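Local coordinates for protein trichothecene 3-O-acetyltransferase TRI101 (Fusarium sporotrichioides, PDB 2ZBA) that transfers an acetyl group from acetyl-CoA to the 3-hydroxyl of trichothecenes, a step in the biosynthesis of mycotoxins such as T-2 toxin, at residues A[111-114]-A[115-118]; A[284-288]-A[289-293]. One frame throughout, in Å; residues are numbered along the deposited sequence.

Contact 1. Residues A[111-114]-A[115-118]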
loop_
_atom_site.group_PDB
_atom_site.type_symbol
_atom_site.label_atom_id
_atom_site.label_comp_id
_atom_site.label_asym_id
_atom_site.label_seq_id
_atom_site.Cartn_x
_atom_site.Cartn_y
_atom_site.Cartn_z
ATOM N N ARG A 111 -19.888 -12.665 1.417
ATOM C CA ARG A 111 -19.539 -13.939 2.069
ATOM C C ARG A 111 -19.526 -15.115 1.102
ATOM O O ARG A 111 -18.584 -15.919 1.105
ATOM C CB ARG A 111 -20.494 -14.184 3.222
ATOM C CG ARG A 111 -20.281 -13.182 4.323
ATOM C CD ARG A 111 -21.434 -13.164 5.245
ATOM N NE ARG A 111 -21.160 -12.468 6.490
ATOM C CZ ARG A 111 -22.097 -12.178 7.385
ATOM N NH1 ARG A 111 -23.360 -12.515 7.136
ATOM N NH2 ARG A 111 -21.788 -11.551 8.504
ATOM N N LYS A 112 -20.532 -15.198 0.237
ATOM C CA LYS A 112 -20.656 -16.356 -0.637
ATOM C C LYS A 112 -19.579 -16.404 -1.732
ATOM O O LYS A 112 -19.235 -17.492 -2.231
ATOM C CB LYS A 112 -22.067 -16.448 -1.229
ATOM C CG LYS A 112 -22.462 -17.857 -1.661
ATOM N N ALA A 113 -19.063 -15.228 -2.108
ATOM C CA ALA A 113 -18.032 -15.126 -3.144
ATOM C C ALA A 113 -16.630 -14.982 -2.553
ATOM O O ALA A 113 -15.628 -15.063 -3.274
ATOM C CB ALA A 113 -18.361 -13.976 -4.153
ATOM N N GLY A 114 -16.557 -14.812 -1.238
ATOM C CA GLY A 114 -15.269 -14.736 -0.542
ATOM C C GLY A 114 -14.662 -13.350 -0.478
ATOM O O GLY A 114 -13.427 -13.212 -0.443
ATOM N N PHE A 115 -15.525 -12.323 -0.462
ATOM C CA PHE A 115 -15.096 -10.912 -0.436
ATOM C C PHE A 115 -14.129 -10.611 -1.590
ATOM O O PHE A 115 -13.019 -10.116 -1.355
ATOM C CB PHE A 115 -14.481 -10.536 0.925
ATOM C CG PHE A 115 -15.441 -10.653 2.087
ATOM C CD1 PHE A 115 -16.239 -9.578 2.460
ATOM C CD2 PHE A 115 -15.538 -11.834 2.813
ATOM C CE1 PHE A 115 -17.134 -9.669 3.529
ATOM C CE2 PHE A 115 -16.434 -11.934 3.896
ATOM C CZ PHE A 115 -17.235 -10.855 4.244
ATOM N N PRO A 116 -14.562 -10.881 -2.846
ATOM C CA PRO A 116 -13.680 -10.749 -4.011
ATOM C C PRO A 116 -13.421 -9.292 -4.412
ATOM O O PRO A 116 -14.177 -8.391 -4.033
ATOM C CB PRO A 116 -14.445 -11.491 -5.119
ATOM C CG PRO A 116 -15.876 -11.331 -4.758
ATOM C CD PRO A 116 -15.929 -11.284 -3.243
ATOM N N LEU A 117 -12.360 -9.071 -5.183
ATOM C CA LEU A 117 -12.004 -7.713 -5.643
ATOM C C LEU A 117 -13.104 -7.107 -6.522
ATOM O O LEU A 117 -13.372 -5.909 -6.430
ATOM C CB LEU A 117 -10.663 -7.730 -6.389
ATOM C CG LEU A 117 -9.962 -6.397 -6.702
ATOM C CD1 LEU A 117 -10.004 -5.440 -5.511
ATOM C CD2 LEU A 117 -8.518 -6.678 -7.070
ATOM N N GLU A 118 -13.732 -7.950 -7.349
ATOM C CA GLU A 118 -14.895 -7.608 -8.190
ATOM C C GLU A 118 -15.904 -6.714 -7.470
ATOM O O GLU A 118 -16.420 -5.754 -8.039
ATOM C CB GLU A 118 -15.582 -8.916 -8.641
ATOM C CG GLU A 118 -16.686 -8.769 -9.709
ATOM C CD GLU A 118 -16.170 -8.987 -11.124
#
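The Schellman motif that ends helix 107-113 reverses the chain so that Phe115 comes back beside Arg111. Arg111 CG lies 3.8 Å from Phe115 CZ, the two side chains running side by side in the same direction. Arg111 N also lies over one face of the Phe115 ring, 4.2 Å from its plane and displaced toward the rim. In Phe115 the ring is anti to its own carbonyl carbon (chi1 -62°), which swings it back along the last helical turn. The guanidinium stands at 84° to the ring plane, so this is aliphatic contact with no stack; its NH1 and NE form salt bridges with Glu108 and Glu406.

Gly114 is the C-prime residue. At its backbone angles (phi 87°) a side chain would be jammed against the preceding carbonyl oxygen; with glycine there, Gly114 N makes a weak bond, 3.3 Å long, to Arg111 O, while Phe115 N turns to the carbonyl of the residue just before Arg111. Across the glycine, Ala113 CB meets the pyrrolidine ring of Pro116, 3.7 Å from its CG. Arg409 donates through NE to Phe115 O, and the phenyl ring rests on Val35 of strand 29-37.

Contact 2. Residues A[284-288]-A[289-293]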
loop_
_atom_site.group_PDB
_atom_site.type_symbol
_atom_site.label_atom_id
_atom_site.label_comp_id
_atom_site.label_asym_id
_atom_site.label_seq_id
_atom_site.Cartn_x
_atom_site.Cartn_y
_atom_site.Cartn_z
ATOM N N VAL A 284 4.873 -18.700 -15.873
ATOM C CA VAL A 284 3.789 -18.574 -16.868
ATOM C C VAL A 284 4.153 -17.638 -18.018
ATOM O O VAL A 284 3.660 -17.810 -19.136
ATOM C CB VAL A 284 2.396 -18.211 -16.255
ATOM C CG1 VAL A 284 1.994 -19.210 -15.163
ATOM C CG2 VAL A 284 2.353 -16.778 -15.741
ATOM N N ARG A 285 5.041 -16.678 -17.752
ATOM C CA ARG A 285 5.493 -15.714 -18.779
ATOM C C ARG A 285 6.492 -16.316 -19.760
ATOM O O ARG A 285 6.739 -15.752 -20.823
ATOM C CB ARG A 285 6.082 -14.455 -18.129
ATOM C CG ARG A 285 5.053 -13.456 -17.675
ATOM C CD ARG A 285 5.661 -12.371 -16.790
ATOM N NE ARG A 285 4.652 -11.358 -16.480
ATOM C CZ ARG A 285 4.805 -10.353 -15.622
ATOM N NH1 ARG A 285 5.963 -10.187 -14.964
ATOM N NH2 ARG A 285 3.800 -9.490 -15.447
ATOM N N LEU A 286 7.065 -17.458 -19.398
ATOM C CA LEU A 286 7.897 -18.241 -20.311
ATOM C C LEU A 286 7.134 -18.743 -21.528
ATOM O O LEU A 286 7.744 -19.122 -22.527
ATOM C CB LEU A 286 8.533 -19.425 -19.592
ATOM C CG LEU A 286 9.699 -19.095 -18.668
ATOM C CD1 LEU A 286 10.156 -20.359 -17.968
ATOM C CD2 LEU A 286 10.821 -18.449 -19.486
ATOM N N ALA A 287 5.803 -18.745 -21.446
ATOM C CA ALA A 287 4.971 -19.074 -22.600
ATOM C C ALA A 287 4.914 -17.938 -23.638
ATOM O O ALA A 287 4.436 -18.153 -24.751
ATOM C CB ALA A 287 3.568 -19.477 -22.148
ATOM N N ARG A 288 5.410 -16.745 -23.293
ATOM C CA ARG A 288 5.282 -15.578 -24.180
ATOM C C ARG A 288 6.520 -14.668 -24.279
ATOM O O ARG A 288 6.552 -13.740 -25.083
ATOM C CB ARG A 288 4.013 -14.753 -23.846
ATOM C CG ARG A 288 3.983 -14.079 -22.455
ATOM C CD ARG A 288 2.970 -12.904 -22.386
ATOM N NE ARG A 288 3.095 -12.155 -21.132
ATOM C CZ ARG A 288 3.829 -11.046 -20.966
ATOM N NH1 ARG A 288 4.516 -10.519 -21.981
ATOM N NH2 ARG A 288 3.881 -10.450 -19.776
ATOM N N LEU A 289 7.532 -14.943 -23.467
ATOM C CA LEU A 289 8.795 -14.197 -23.499
ATOM C C LEU A 289 9.976 -15.168 -23.569
ATOM O O LEU A 289 9.903 -16.245 -22.976
ATOM C CB LEU A 289 8.941 -13.348 -22.231
ATOM C CG LEU A 289 7.948 -12.236 -21.893
ATOM C CD1 LEU A 289 8.149 -11.833 -20.444
ATOM C CD2 LEU A 289 8.123 -11.040 -22.814
ATOM N N ASP A 290 11.054 -14.770 -24.262
ATOM C CA ASP A 290 12.345 -15.506 -24.252
ATOM C C ASP A 290 12.778 -15.844 -22.829
ATOM O O ASP A 290 12.485 -15.093 -21.900
ATOM C CB ASP A 290 13.483 -14.685 -24.894
ATOM C CG ASP A 290 13.531 -14.786 -26.416
ATOM O OD1 ASP A 290 13.123 -15.823 -26.989
ATOM O OD2 ASP A 290 14.014 -13.814 -27.053
ATOM N N ALA A 291 13.488 -16.960 -22.671
ATOM C CA ALA A 291 14.054 -17.377 -21.383
ATOM C C ALA A 291 14.980 -16.311 -20.777
ATOM O O ALA A 291 15.008 -16.114 -19.569
ATOM C CB ALA A 291 14.797 -18.715 -21.541
ATOM N N SER A 292 15.706 -15.600 -21.630
ATOM C CA SER A 292 16.683 -14.613 -21.172
ATOM C C SER A 292 16.120 -13.181 -21.061
ATOM O O SER A 292 16.890 -12.217 -20.960
ATOM C CB SER A 292 17.903 -14.627 -22.098
ATOM O OG SER A 292 17.641 -13.858 -23.267
ATOM N N THR A 293 14.792 -13.029 -21.099
ATOM C CA THR A 293 14.191 -11.703 -20.887
ATOM C C THR A 293 14.527 -11.216 -19.476
ATOM O O THR A 293 14.354 -11.964 -18.500
ATOM C CB THR A 293 12.651 -11.711 -21.066
ATOM O OG1 THR A 293 12.309 -12.441 -22.247
ATOM C CG2 THR A 293 12.096 -10.293 -21.184
#
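Leu289 lays its isobutyl group alongside Arg288, with CD1 over one face of the guanidinium and CD2 3.7 Å from Arg288 NH1. Both side chains point the same way although they belong to consecutive residues. Arg288 manages this with CG set between its backbone N and carbonyl carbon (chi1 65°), an extended chain as far as NE and a guanidinium turned at the end. Leu289 CD1 also approaches Arg285 CB, at 4.1 Å, so the branches of this leucine touch two arginines.

The backbone of the same turn is held by its own bonds. Leu289 N donates to Arg285 O at 2.9 Å; the hydrogen bond is bent (132° at the hydrogen), yet the nitrogen stands almost straight out from the carbonyl, at 169°. The same oxygen, Arg285 O, accepts from Arg288 N at 3.0 Å, two bonds that hold the turn. Farther along, Leu286 CD2 reaches Ala291 CA at 3.9 Å. Ala291 opens the corner of a type I turn in which Asp290 O takes both Thr293 N and, at 2.7 Å, Thr293 OG1, the two donors coming from the same face of its plane.

The arginine ends are held by further partners: Arg285 NE and Arg288 NE each form a salt bridge with one oxygen of Asp441, while Arg285 NH2 binds Ser418 OG and Arg288 NH2 binds Ser380 O. Asp441 probably balances the charge of both arginines and fixes their guanidinium groups, so Leu289 packs on a guanidinium whose NE, NH1 and NH2 are all hydrogen-bonded to other groups, which implies that a charged group can lie against an apolar one here.

In the fold
Followed from the N terminus, the two contacts stand in series, each a local turn at the C-terminal end of a helix; neither nests in nor crosses the other. Contact 1 joins helix 107-113 to the loop leading to helix 122-125. Its far end pairs with the chain terminus, through backbone bonds of Leu117 and Glu118 with Gly459, and Leu117 packs on strand 237-244. Contact 2 carries the chain from helix 269-285 into strand 294-302 of the seven-stranded mixed sheet, and it leans on helices 327-332 and 439-446. The centres of contacts 1 and 2 are about 32 Å apart. The nearest atoms of contacts 1 and 2 are about 15 Å apart, so they do not touch; both lie at the surface, away from the bound coenzyme A, toxin and calcium.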